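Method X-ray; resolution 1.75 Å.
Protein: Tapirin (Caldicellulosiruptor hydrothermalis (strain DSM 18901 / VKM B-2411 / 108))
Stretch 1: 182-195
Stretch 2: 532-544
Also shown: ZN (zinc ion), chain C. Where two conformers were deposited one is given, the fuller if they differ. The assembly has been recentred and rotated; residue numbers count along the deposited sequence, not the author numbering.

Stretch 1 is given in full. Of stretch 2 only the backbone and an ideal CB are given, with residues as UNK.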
ATOM      1  N   ASP A 182      14.714   2.939 -13.657  1.00 18.57           N
ATOM      2  CA  ASP A 182      15.805   3.899 -13.713  1.00 16.60           C
ATOM      3  C   ASP A 182      16.232   4.336 -12.327  1.00 17.24           C
ATOM      4  O   ASP A 182      15.595   5.224 -11.674  1.00 15.90           O
ATOM      5  CB  ASP A 182      15.380   5.072 -14.552  1.00 16.66           C
ATOM      6  CG  ASP A 182      16.466   6.111 -14.743  1.00 17.34           C
ATOM      7  OD1 ASP A 182      17.432   6.138 -13.980  1.00 14.82           O
ATOM      8  OD2 ASP A 182      16.250   7.012 -15.673  1.00 16.49           O
ATOM      9  N   PHE A 183      17.381   3.779 -11.889  1.00 15.53           N
ATOM     10  CA  PHE A 183      17.817   4.076 -10.517  1.00 13.24           C
ATOM     11  C   PHE A 183      18.414   5.428 -10.298  1.00 14.73           C
ATOM     12  O   PHE A 183      18.883   5.733  -9.190  1.00 14.95           O
ATOM     13  CB  PHE A 183      18.545   2.851  -9.905  1.00 13.61           C
ATOM     14  CG  PHE A 183      17.614   1.753  -9.591  1.00 13.14           C
ATOM     15  CD1 PHE A 183      16.984   1.727  -8.346  1.00 12.83           C
ATOM     16  CD2 PHE A 183      17.204   0.888 -10.602  1.00 13.30           C
ATOM     17  CE1 PHE A 183      16.001   0.791  -8.118  1.00 12.99           C
ATOM     18  CE2 PHE A 183      16.261  -0.078 -10.363  1.00 14.88           C
ATOM     19  CZ  PHE A 183      15.631  -0.057  -9.073  1.00 14.21           C
ATOM     20  N   THR A 184      18.421   6.314 -11.318  1.00 13.52           N
ATOM     21  CA  THR A 184      18.738   7.689 -11.065  1.00 13.43           C
ATOM     22  C   THR A 184      17.483   8.508 -10.584  1.00 13.77           C
ATOM     23  O   THR A 184      17.596   9.768 -10.368  1.00 16.21           O
ATOM     24  CB  THR A 184      19.306   8.450 -12.297  1.00 15.97           C
ATOM     25  OG1 THR A 184      18.290   8.587 -13.281  1.00 14.83           O
ATOM     26  CG2 THR A 184      20.526   7.700 -12.839  1.00 17.04           C
ATOM     27  N   THR A 185      16.358   7.834 -10.442  1.00 14.27           N
ATOM     28  CA  THR A 185      15.094   8.459  -9.971  1.00 14.70           C
ATOM     29  C   THR A 185      14.718   8.053  -8.542  1.00 16.48           C
ATOM     30  O   THR A 185      13.590   8.244  -8.126  1.00 13.68           O
ATOM     31  CB  THR A 185      13.907   8.150 -10.916  1.00 14.27           C
ATOM     32  OG1 THR A 185      13.507   6.791 -10.835  1.00 13.23           O
ATOM     33  CG2 THR A 185      14.302   8.486 -12.359  1.00 18.44           C
ATOM     34  N   TYR A 186      15.669   7.440  -7.842  1.00 14.58           N
ATOM     35  CA  TYR A 186      15.436   6.954  -6.465  1.00 13.10           C
ATOM     36  C   TYR A 186      16.132   7.774  -5.438  1.00 12.53           C
ATOM     37  O   TYR A 186      17.358   7.993  -5.506  1.00 16.81           O
ATOM     38  CB  TYR A 186      15.801   5.446  -6.316  1.00 12.74           C
ATOM     39  CG  TYR A 186      14.802   4.478  -6.930  1.00 11.91           C
ATOM     40  CD1 TYR A 186      14.658   4.376  -8.298  1.00 12.88           C
ATOM     41  CD2 TYR A 186      14.093   3.634  -6.146  1.00 12.66           C
ATOM     42  CE1 TYR A 186      13.761   3.498  -8.877  1.00 12.97           C
ATOM     43  CE2 TYR A 186      13.253   2.685  -6.698  1.00 12.27           C
ATOM     44  CZ  TYR A 186      13.080   2.631  -8.064  1.00 13.49           C
ATOM     45  OH  TYR A 186      12.217   1.708  -8.612  1.00 15.51           O
ATOM     46  N   GLY A 187      15.409   8.205  -4.411  1.00 12.78           N
ATOM     47  CA  GLY A 187      15.987   8.963  -3.365  1.00 13.39           C
ATOM     48  C   GLY A 187      16.553   8.126  -2.228  1.00 13.40           C
ATOM     49  O   GLY A 187      17.521   8.520  -1.558  1.00 14.43           O
ATOM     50  N   LEU A 188      15.920   6.978  -1.998  1.00 12.29           N
ATOM     51  CA  LEU A 188      16.343   6.016  -0.917  1.00 14.27           C
ATOM     52  C   LEU A 188      16.231   4.617  -1.512  1.00 12.40           C
ATOM     53  O   LEU A 188      15.208   4.219  -2.125  1.00 13.36           O
ATOM     54  CB  LEU A 188      15.474   6.161   0.391  1.00 12.91           C
ATOM     55  CG  LEU A 188      15.413   7.556   0.953  1.00 17.57           C
ATOM     56  CD1 LEU A 188      14.369   7.583   2.042  1.00 21.29           C
ATOM     57  CD2 LEU A 188      16.721   8.043   1.472  1.00 17.99           C
ATOM     58  N   PHE A 189      17.318   3.836  -1.336  1.00 14.09           N
ATOM     59  CA  PHE A 189      17.318   2.425  -1.789  1.00 13.00           C
ATOM     60  C   PHE A 189      18.061   1.609  -0.777  1.00 13.47           C
ATOM     61  O   PHE A 189      19.152   2.017  -0.347  1.00 13.25           O
ATOM     62  CB  PHE A 189      18.056   2.351  -3.074  1.00 14.31           C
ATOM     63  CG  PHE A 189      18.187   0.996  -3.616  1.00 14.25           C
ATOM     64  CD1 PHE A 189      19.173   0.132  -3.099  1.00 15.93           C
ATOM     65  CD2 PHE A 189      17.458   0.574  -4.696  1.00 14.12           C
ATOM     66  CE1 PHE A 189      19.368  -1.154  -3.675  1.00 14.84           C
ATOM     67  CE2 PHE A 189      17.630  -0.730  -5.243  1.00 15.43           C
ATOM     68  CZ  PHE A 189      18.529  -1.604  -4.695  1.00 17.27           C
ATOM     69  N   SER A 190      17.481   0.461  -0.396  1.00 13.57           N
ATOM     70  CA  SER A 190      18.265  -0.479   0.407  1.00 13.71           C
ATOM     71  C   SER A 190      18.018  -1.889  -0.073  1.00 14.06           C
ATOM     72  O   SER A 190      16.860  -2.228  -0.301  1.00 12.82           O
ATOM     73  CB  SER A 190      17.899  -0.373   1.892  1.00 15.13           C
ATOM     74  OG  SER A 190      18.612  -1.387   2.649  1.00 15.91           O
ATOM     75  N   SER A 191      19.085  -2.705  -0.173  1.00 13.11           N
ATOM     76  CA  SER A 191      18.912  -4.111  -0.367  1.00 16.50           C
ATOM     77  C   SER A 191      18.621  -4.864   0.893  1.00 17.63           C
ATOM     78  O   SER A 191      18.527  -6.099   0.809  1.00 17.25           O
ATOM     79  CB  SER A 191      20.069  -4.743  -1.055  1.00 18.53           C
ATOM     80  OG  SER A 191      20.365  -4.137  -2.257  1.00 22.77           O
ATOM     81  N   ASP A 192      18.486  -4.169   1.999  1.00 16.83           N
ATOM     82  CA  ASP A 192      17.924  -4.798   3.223  1.00 19.54           C
ATOM     83  C   ASP A 192      16.802  -3.972   3.760  1.00 17.49           C
ATOM     84  O   ASP A 192      15.810  -3.844   3.045  1.00 18.49           O
ATOM     85  CB  ASP A 192      19.093  -5.074   4.159  1.00 20.93           C
ATOM     86  CG  ASP A 192      18.731  -6.043   5.331  1.00 27.58           C
ATOM     87  OD1 ASP A 192      17.650  -6.572   5.375  1.00 22.47           O
ATOM     88  OD2 ASP A 192      19.657  -6.360   6.077  1.00 28.20           O
ATOM     89  N   LYS A 193      16.885  -3.403   4.945  0.61 16.72           N
ATOM     90  CA  LYS A 193      15.797  -2.638   5.526  0.61 17.67           C
ATOM     91  C   LYS A 193      15.942  -1.148   5.393  0.61 17.01           C
ATOM     92  O   LYS A 193      17.050  -0.664   5.195  0.61 17.99           O
ATOM     93  CB  LYS A 193      15.715  -2.886   7.033  0.61 18.25           C
ATOM     94  CG  LYS A 193      15.187  -4.291   7.367  0.61 18.27           C
ATOM     95  CD  LYS A 193      15.491  -4.618   8.831  0.61 20.84           C
ATOM     96  CE  LYS A 193      15.510  -6.143   9.109  0.61 22.57           C
ATOM     97  NZ  LYS A 193      14.355  -6.881   8.524  0.61 22.04           N
ATOM     98  N   ILE A 194      14.832  -0.432   5.530  1.00 15.40           N
ATOM     99  CA  ILE A 194      14.850   0.988   5.736  1.00 16.33           C
ATOM    100  C   ILE A 194      14.173   1.286   7.066  1.00 17.16           C
ATOM    101  O   ILE A 194      13.018   1.020   7.209  1.00 18.07           O
ATOM    102  CB  ILE A 194      14.237   1.830   4.661  1.00 15.58           C
ATOM    103  CG1 ILE A 194      14.956   1.575   3.325  1.00 14.49           C
ATOM    104  CG2 ILE A 194      14.407   3.298   4.983  1.00 15.86           C
ATOM    105  CD1 ILE A 194      14.323   2.366   2.169  1.00 13.58           C
ATOM    106  N   ILE A 195      14.980   1.725   8.023  1.00 14.11           N
ATOM    107  CA  ILE A 195      14.523   1.996   9.375  1.00 16.73           C
ATOM    108  C   ILE A 195      14.518   3.431   9.689  1.00 17.91           C
ATOM    109  O   ILE A 195      15.583   4.004   9.929  1.00 18.12           O
ATOM    110  CB  ILE A 195      15.267   1.159  10.439  1.00 19.91           C
ATOM    111  CG1 ILE A 195      15.366  -0.301   9.981  1.00 22.82           C
ATOM    112  CG2 ILE A 195      14.549   1.300  11.788  1.00 23.12           C
ATOM    113  CD1 ILE A 195      16.407  -1.093  10.672  1.00 29.53           C
ATOM    114  N   UNK A 532      19.566  16.706   1.519  1.00 17.97           N
ATOM    115  CA  UNK A 532      19.118  16.754   0.137  1.00 16.55           C
ATOM    116  C   UNK A 532      20.072  15.878  -0.635  1.00 16.67           C
ATOM    117  O   UNK A 532      21.292  16.076  -0.545  1.00 17.02           O
ATOM    118  CB  UNK A 532      19.076  18.180  -0.415  1.00 16.55           C
ATOM    119  N   UNK A 533      19.531  14.931  -1.371  1.00 16.18           N
ATOM    120  CA  UNK A 533      20.357  14.050  -2.134  1.00 14.52           C
ATOM    121  C   UNK A 533      19.777  12.678  -2.236  1.00 13.54           C
ATOM    122  O   UNK A 533      18.560  12.531  -2.511  1.00 13.62           O
ATOM    123  CB  UNK A 533      21.760  13.981  -1.527  1.00 14.52           C
ATOM    124  N   UNK A 534      20.674  11.663  -2.201  1.00 12.04           N
ATOM    125  CA  UNK A 534      20.260  10.291  -2.487  1.00 12.93           C
ATOM    126  C   UNK A 534      21.086   9.420  -1.496  1.00 14.24           C
ATOM    127  O   UNK A 534      22.294   9.652  -1.279  1.00 15.95           O
ATOM    128  CB  UNK A 534      20.498   9.909  -3.949  1.00 12.93           C
ATOM    129  N   UNK A 535      20.453   8.373  -0.961  1.00 12.40           N
ATOM    130  CA  UNK A 535      21.125   7.367  -0.121  1.00 13.29           C
ATOM    131  C   UNK A 535      20.771   5.988  -0.645  1.00 14.04           C
ATOM    132  O   UNK A 535      19.567   5.627  -0.675  1.00 14.34           O
ATOM    133  CB  UNK A 535      20.726   7.506   1.350  1.00 13.29           C
ATOM    134  N   UNK A 536      21.817   5.247  -1.091  1.00 13.30           N
ATOM    135  CA  UNK A 536      21.679   3.954  -1.833  1.00 13.49           C
ATOM    136  C   UNK A 536      22.634   3.030  -1.134  1.00 12.76           C
ATOM    137  O   UNK A 536      23.864   3.275  -1.139  1.00 12.68           O
ATOM    138  CB  UNK A 536      21.990   4.068  -3.327  1.00 13.49           C
ATOM    139  N   UNK A 537      22.059   1.972  -0.570  1.00 14.77           N
ATOM    140  CA  UNK A 537      22.859   1.022   0.259  1.00 13.31           C
ATOM    141  C   UNK A 537      22.510  -0.400   0.006  1.00 16.11           C
ATOM    142  O   UNK A 537      21.357  -0.798  -0.233  1.00 12.76           O
ATOM    143  CB  UNK A 537      22.672   1.307   1.750  1.00 13.31           C
ATOM    144  N   UNK A 538      23.568  -1.244  -0.014  1.00 14.81           N
ATOM    145  CA  UNK A 538      23.294  -2.703  -0.107  1.00 17.12           C
ATOM    146  C   UNK A 538      22.909  -3.230   1.256  1.00 18.74           C
ATOM    147  O   UNK A 538      22.127  -4.188   1.330  1.00 22.13           O
ATOM    148  CB  UNK A 538      24.506  -3.468  -0.641  1.00 17.12           C
ATOM    149  N   UNK A 539      23.414  -2.628   2.345  1.00 17.31           N
ATOM    150  CA  UNK A 539      22.961  -2.943   3.660  1.00 19.32           C
ATOM    151  C   UNK A 539      21.805  -2.062   4.032  1.00 19.55           C
ATOM    152  O   UNK A 539      21.294  -1.325   3.196  1.00 18.10           O
ATOM    153  CB  UNK A 539      24.099  -2.807   4.674  1.00 19.32           C
ATOM    154  N   UNK A 540      21.370  -2.159   5.268  1.00 17.48           N
ATOM    155  CA  UNK A 540      20.238  -1.389   5.720  1.00 16.31           C
ATOM    156  C   UNK A 540      20.515   0.103   5.814  1.00 15.88           C
ATOM    157  O   UNK A 540      21.625   0.527   6.160  1.00 18.37           O
ATOM    158  CB  UNK A 540      19.780  -1.912   7.083  1.00 16.31           C
ATOM    159  N   UNK A 541      19.455   0.854   5.618  0.53 15.51           N
ATOM    160  CA  UNK A 541      19.473   2.259   5.815  0.53 15.78           C
ATOM    161  C   UNK A 541      18.781   2.622   7.129  0.53 16.63           C
ATOM    162  O   UNK A 541      17.527   2.512   7.269  0.53 15.62           O
ATOM    163  CB  UNK A 541      18.813   2.965   4.628  0.53 15.78           C
ATOM    164  N   UNK A 542      19.582   3.103   8.071  1.00 17.00           N
ATOM    165  CA  UNK A 542      19.066   3.301   9.474  1.00 20.50           C
ATOM    166  C   UNK A 542      19.294   4.678   9.849  1.00 19.93           C
ATOM    167  O   UNK A 542      20.446   5.159   9.756  1.00 23.33           O
ATOM    168  CB  UNK A 542      19.726   2.378  10.500  1.00 20.50           C
ATOM    169  N   UNK A 543      18.237   5.352  10.263  1.00 18.04           N
ATOM    170  CA  UNK A 543      18.329   6.699  10.751  1.00 20.72           C
ATOM    171  C   UNK A 543      18.476   6.620  12.268  1.00 22.81           C
ATOM    172  O   UNK A 543      17.564   6.132  12.938  1.00 21.24           O
ATOM    173  CB  UNK A 543      17.113   7.530  10.336  1.00 20.72           C
ATOM    174  N   UNK A 544      19.625   7.076  12.761  1.00 27.36           N
ATOM    175  CA  UNK A 544      19.974   6.936  14.210  1.00 29.81           C
ATOM    176  C   UNK A 544      19.364   8.063  15.024  1.00 29.69           C
ATOM    177  O   UNK A 544      19.389   8.015  16.261  1.00 29.14           O
ATOM    178  CB  UNK A 544      21.491   6.928  14.410  1.00 29.81           C
TER
HETATM  179 ZN    ZN C 701      16.104  19.992   1.485  1.00 23.63          ZN

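Position 532 lies beyond reach of stretch 1, but a zinc ion sits nearby. A metal ligand such as aspartate, glutamate, histidine or cysteine would suit. It is Asp532, whose OD1 binds ZN at 2.0 Å.

Position 533 has phi/psi of 147/-143. A CB here would jam against the preceding carbonyl oxygen, so glycine is called for. It is Gly533.

The chain here runs parallel to stretch 1, with 535, 536 and 537 beside Leu188, Phe189 and Ser190. At 534 CB points sideways, 4.0 Å from Tyr186 O. A beta-branched residue or a small polar one could fit; stretch 1 does not decide. It is Val534, with CG1 3.5 Å from Tyr186 O.

At 535 the backbone N donates to Gly187 O and the backbone O accepts from Phe189 N, each 3.0 Å. CB lies 4.0 Å from Leu188 CD2, so an aliphatic residue fits. It is Leu535, which pairs with Leu188.

At 536 CB lies on the Phe189 side of the sheet, 4.3 Å from Phe189 CB. Valine, isoleucine, leucine or methionine could pack there. It is Ile536; CG2 is 3.9 Å from Phe189 CD1.

At 537 CB shares a face with Ser190 and lies 4.2 Å from Phe189 O. Stretch 1 selects no particular side chain, so many would do; the deposited one is Ala537. Its N donates to Phe189 O (2.9 Å) and its O accepts from Ser191 N (3.0 Å), continuing the ladder.

At 538 CB points away, yet is 4.5 Å from Ser191 OG, so a polar side chain could turn back. It is Asn538, with OD1 3.1 Å from Ser191 OG.

At 539 a CB would find nothing of stretch 1 within 5.5 Å, so many residues are possible. It is Gly539; its O is 2.7 Å from Ser190 OG.

At 540 CB is 4.4 Å from Asp192 CB, and Lys193 N is an available donor. A short acceptor suits: serine, threonine or asparagine. It is Ser540, whose OG accepts from Lys193 N at 3.1 Å.

At 541 the strand pairing resumes. CB is 4.3 Å from Ile194 CG1, with Leu188 on the same face. A larger aliphatic residue could span both. It is Leu541; CD2 is 3.9 Å from Leu188 CD2 and 4.1 Å from Ile194 CG2.

At 542 CB shares a face with Ile195. Aliphatic or long polar residues would fit. It is Gln542, with NE2 3.8 Å from Ile195 CG2.

At 543 N donates to Ile195 O (3.0 Å). CB points sideways, and a long apolar chain could reach Ile194. It is Phe543, its ring edge toward Ile194 CG2.

At 544 CB points away from stretch 1, so almost any residue would do. It is Asn544.

Stretch 2, residues 532-544: DGVLIANGSLQFN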
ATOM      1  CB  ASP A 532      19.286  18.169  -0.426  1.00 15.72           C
ATOM      2  CG  ASP A 532      18.252  19.145   0.097  1.00 22.29           C
ATOM      3  OD1 ASP A 532      17.184  18.662   0.480  1.00 22.93           O
ATOM      4  OD2 ASP A 532      18.492  20.307   0.023  1.00 22.36           O
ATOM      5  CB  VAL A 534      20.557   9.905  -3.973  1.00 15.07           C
ATOM      6  CG1 VAL A 534      20.549   8.496  -4.247  1.00 19.68           C
ATOM      7  CG2 VAL A 534      19.784  10.717  -4.987  1.00 14.22           C
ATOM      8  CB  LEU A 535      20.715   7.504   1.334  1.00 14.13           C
ATOM      9  CG  LEU A 535      20.945   8.827   2.034  1.00 15.87           C
ATOM     10  CD1 LEU A 535      20.260   8.832   3.426  1.00 19.35           C
ATOM     11  CD2 LEU A 535      22.383   9.267   2.110  1.00 14.34           C
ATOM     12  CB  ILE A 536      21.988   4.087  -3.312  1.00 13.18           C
ATOM     13  CG1 ILE A 536      20.911   5.013  -3.939  1.00 13.73           C
ATOM     14  CG2 ILE A 536      21.998   2.716  -3.970  1.00 15.03           C
ATOM     15  CD1 ILE A 536      21.141   5.339  -5.377  1.00 15.61           C
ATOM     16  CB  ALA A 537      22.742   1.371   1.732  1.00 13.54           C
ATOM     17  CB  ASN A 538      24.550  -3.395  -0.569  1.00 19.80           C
ATOM     18  CG  ASN A 538      24.274  -4.629  -1.378  1.00 26.49           C
ATOM     19  OD1 ASN A 538      23.400  -4.664  -2.269  1.00 24.94           O
ATOM     20  ND2 ASN A 538      25.157  -5.607  -1.195  1.00 33.69           N
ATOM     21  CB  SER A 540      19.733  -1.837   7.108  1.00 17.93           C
ATOM     22  OG  SER A 540      19.182  -3.135   6.986  1.00 18.20           O
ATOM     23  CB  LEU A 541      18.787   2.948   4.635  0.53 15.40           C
ATOM     24  CG  LEU A 541      18.581   4.411   4.773  0.53 15.03           C
ATOM     25  CD1 LEU A 541      19.885   5.184   4.953  0.53 16.05           C
ATOM     26  CD2 LEU A 541      17.867   4.895   3.545  0.53 15.61           C
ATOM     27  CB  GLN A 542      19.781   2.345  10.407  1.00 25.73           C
ATOM     28  CG  GLN A 542      19.502   2.537  11.873  1.00 35.52           C
ATOM     29  CD  GLN A 542      19.065   1.259  12.571  1.00 41.35           C
ATOM     30  OE1 GLN A 542      19.661   0.164  12.357  1.00 46.27           O
ATOM     31  NE2 GLN A 542      17.982   1.373  13.368  1.00 45.84           N
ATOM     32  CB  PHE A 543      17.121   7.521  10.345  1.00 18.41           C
ATOM     33  CG  PHE A 543      17.075   7.710   8.839  1.00 19.11           C
ATOM     34  CD1 PHE A 543      16.539   6.728   7.981  1.00 17.10           C
ATOM     35  CD2 PHE A 543      17.660   8.823   8.275  1.00 19.84           C
ATOM     36  CE1 PHE A 543      16.516   6.883   6.598  1.00 22.56           C
ATOM     37  CE2 PHE A 543      17.667   8.964   6.883  1.00 22.50           C
ATOM     38  CZ  PHE A 543      17.108   7.996   6.025  1.00 22.68           C
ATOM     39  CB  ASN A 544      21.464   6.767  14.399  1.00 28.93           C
ATOM     40  CG  ASN A 544      21.966   5.347  14.003  1.00 31.36           C
ATOM     41  OD1 ASN A 544      23.129   5.139  13.572  1.00 39.24           O
ATOM     42  ND2 ASN A 544      21.128   4.366  14.225  1.00 26.13           N
TER
HETATM   43  O   HOH W   1      16.972  11.271  -0.576  1.00 15.52           O
HETATM   44  O   HOH W   2      21.917  -4.980   6.448  0.86 38.69           O
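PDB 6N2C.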